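Local coordinates for protein macrophage migration inhibitory factor (Plasmodium berghei, PDB 2WKB) that belongs to the macrophage migration inhibitory factor family, cytokine-like proteins that assemble as trimers of alpha/beta subunits, at residues T7-P12 with G56-R61. Sequence-based numbering, arbitrary orientation.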
loop_
_atom_site.group_PDB
_atom_site.type_symbol
_atom_site.label_atom_id
_atom_site.label_comp_id
_atom_site.label_asym_id
_atom_site.label_seq_id
_atom_site.Cartn_x
_atom_site.Cartn_y
_atom_site.Cartn_z
ATOM N N THR E 7 -7.516 1.484 -7.898
ATOM C CA THR E 7 -8.074 1.641 -9.265
ATOM C C THR E 7 -7.882 3.099 -9.758
ATOM O O THR E 7 -7.867 3.992 -8.945
ATOM C CB THR E 7 -9.618 1.279 -9.333
ATOM O OG1 THR E 7 -10.017 1.373 -10.674
ATOM C CG2 THR E 7 -10.523 2.152 -8.398
ATOM N N ASN E 8 -7.757 3.278 -11.077
ATOM C CA ASN E 8 -7.720 4.626 -11.661
ATOM C C ASN E 8 -9.159 5.055 -12.046
ATOM O O ASN E 8 -9.342 6.064 -12.794
ATOM C CB ASN E 8 -6.779 4.678 -12.902
ATOM C CG ASN E 8 -7.093 3.583 -13.906
ATOM O OD1 ASN E 8 -8.210 3.096 -13.948
ATOM N ND2 ASN E 8 -6.099 3.158 -14.673
ATOM N N ILE E 9 -10.136 4.239 -11.713
ATOM C CA ILE E 9 -11.538 4.592 -12.034
ATOM C C ILE E 9 -12.131 5.473 -10.966
ATOM O O ILE E 9 -12.166 5.133 -9.811
ATOM C CB ILE E 9 -12.393 3.351 -12.313
ATOM C CG1 ILE E 9 -11.860 2.672 -13.577
ATOM C CG2 ILE E 9 -13.913 3.788 -12.402
ATOM C CD1 ILE E 9 -12.538 1.371 -13.837
ATOM N N SER E 10 -12.655 6.640 -11.377
ATOM C CA SER E 10 -13.178 7.657 -10.429
ATOM C C SER E 10 -14.674 7.472 -10.113
ATOM O O SER E 10 -15.545 7.529 -11.036
ATOM C CB SER E 10 -13.009 9.060 -11.123
ATOM O OG SER E 10 -13.508 10.096 -10.231
ATOM N N ILE E 11 -15.016 7.231 -8.845
ATOM C CA ILE E 11 -16.433 7.065 -8.473
ATOM C C ILE E 11 -16.700 7.855 -7.179
ATOM O O ILE E 11 -15.803 8.060 -6.348
ATOM C CB ILE E 11 -16.873 5.620 -8.219
ATOM C CG1 ILE E 11 -15.914 5.012 -7.195
ATOM C CG2 ILE E 11 -16.953 4.835 -9.550
ATOM C CD1 ILE E 11 -16.310 3.545 -6.854
ATOM N N PRO E 12 -17.958 8.262 -6.991
ATOM C CA PRO E 12 -18.228 9.021 -5.794
ATOM C C PRO E 12 -18.171 8.163 -4.541
ATOM O O PRO E 12 -18.318 6.928 -4.615
ATOM C CB PRO E 12 -19.689 9.531 -5.977
ATOM C CG PRO E 12 -20.129 9.111 -7.371
ATOM C CD PRO E 12 -19.119 8.107 -7.906
ATOM N N GLY E 56 -9.047 2.471 -17.811
ATOM C CA GLY E 56 -9.746 1.925 -16.625
ATOM C C GLY E 56 -9.189 0.541 -16.228
ATOM O O GLY E 56 -9.085 -0.364 -17.049
ATOM N N TYR E 57 -8.741 0.430 -14.983
ATOM C CA TYR E 57 -8.126 -0.809 -14.514
ATOM C C TYR E 57 -8.404 -0.916 -13.001
ATOM O O TYR E 57 -8.320 0.073 -12.261
ATOM C CB TYR E 57 -6.618 -0.721 -14.783
ATOM C CG TYR E 57 -5.817 -1.880 -14.146
ATOM C CD1 TYR E 57 -5.880 -3.153 -14.652
ATOM C CD2 TYR E 57 -5.034 -1.633 -13.010
ATOM C CE1 TYR E 57 -5.113 -4.213 -14.026
ATOM C CE2 TYR E 57 -4.302 -2.644 -12.381
ATOM C CZ TYR E 57 -4.335 -3.926 -12.918
ATOM O OH TYR E 57 -3.581 -4.966 -12.302
ATOM N N CYS E 58 -8.689 -2.134 -12.547
ATOM C CA CYS E 58 -8.878 -2.401 -11.126
ATOM C C CYS E 58 -7.942 -3.507 -10.626
ATOM O O CYS E 58 -7.864 -4.578 -11.227
ATOM C CB CYS E 58 -10.334 -2.775 -10.840
ATOM S SG CYS E 58 -11.544 -1.561 -11.414
ATOM N N PHE E 59 -7.244 -3.247 -9.523
ATOM C CA PHE E 59 -6.383 -4.231 -8.912
ATOM C C PHE E 59 -7.020 -4.443 -7.560
ATOM O O PHE E 59 -7.117 -3.482 -6.766
ATOM C CB PHE E 59 -5.002 -3.652 -8.749
ATOM C CG PHE E 59 -4.068 -4.527 -7.933
ATOM C CD1 PHE E 59 -4.109 -5.914 -8.033
ATOM C CD2 PHE E 59 -3.136 -3.965 -7.086
ATOM C CE1 PHE E 59 -3.233 -6.718 -7.321
ATOM C CE2 PHE E 59 -2.242 -4.757 -6.365
ATOM C CZ PHE E 59 -2.303 -6.153 -6.465
ATOM N N VAL E 60 -7.459 -5.683 -7.255
ATOM C CA VAL E 60 -8.036 -5.939 -5.931
ATOM C C VAL E 60 -7.060 -6.836 -5.143
ATOM O O VAL E 60 -6.628 -7.867 -5.660
ATOM C CB VAL E 60 -9.382 -6.597 -6.011
ATOM C CG1 VAL E 60 -10.021 -6.808 -4.574
ATOM C CG2 VAL E 60 -10.413 -5.708 -6.842
ATOM N N ARG E 61 -6.632 -6.405 -3.972
ATOM C CA ARG E 61 -5.676 -7.199 -3.219
ATOM C C ARG E 61 -6.351 -7.620 -1.885
ATOM O O ARG E 61 -6.857 -6.746 -1.168
ATOM C CB ARG E 61 -4.451 -6.379 -2.941
ATOM C CG ARG E 61 -3.310 -7.242 -2.202
ATOM C CD ARG E 61 -1.947 -6.488 -2.290
ATOM N NE ARG E 61 -2.019 -5.102 -1.836
ATOM C CZ ARG E 61 -1.203 -4.131 -2.242
ATOM N NH1 ARG E 61 -1.362 -2.910 -1.763
ATOM N NH2 ARG E 61 -0.216 -4.390 -3.110
#
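Thr7 turns OG1 anti to its own backbone N (chi1 -176°), which carries the hydroxyl to the carbonyl of Tyr57, while Asn8 places CG between its backbone N and carbonyl carbon (chi1 51°), which brings OD1 to Tyr57 N. Thr7 OG1 donates to Tyr57 O over 2.7 Å, approaching from above the carbonyl plane, and accepts from Ile9 N at 3.1 Å. This second bond closes an ST turn, in which the chain bends away from the sheet just as strand 4-7 ends. Asn8 OD1 accepts from Tyr57 N at 2.9 Å, somewhat bent, and Asn8 N adds a weak bond to Tyr57 O. Side chains thus meet both backbone polar groups of Tyr57: the Asn8 amide takes the N-H where strand pairing has stopped, the Thr7 hydroxyl the carbonyl. Asn8 ND2 also donates to the carbonyls of Leu48 and Glu55. Next to this polar cluster, Ile9 lays CG1 against Gly56 CA at 3.8 Å and extends CD1 to Cys58 SG at 3.9 Å. Thr7 and Cys58 form an antiparallel non-hydrogen-bonded pair, with their side chains on one face of the sheet. There Cys58 meets Leu84 and Leu88 of helix 73-88; Tyr57 instead stacks on Phe50 and packs on Met39 of a neighbouring subunit. In this MIF-family subunit the contact lies where central strand 4-7 ends beside the start of antiparallel strand 58-63, before helix 13-31.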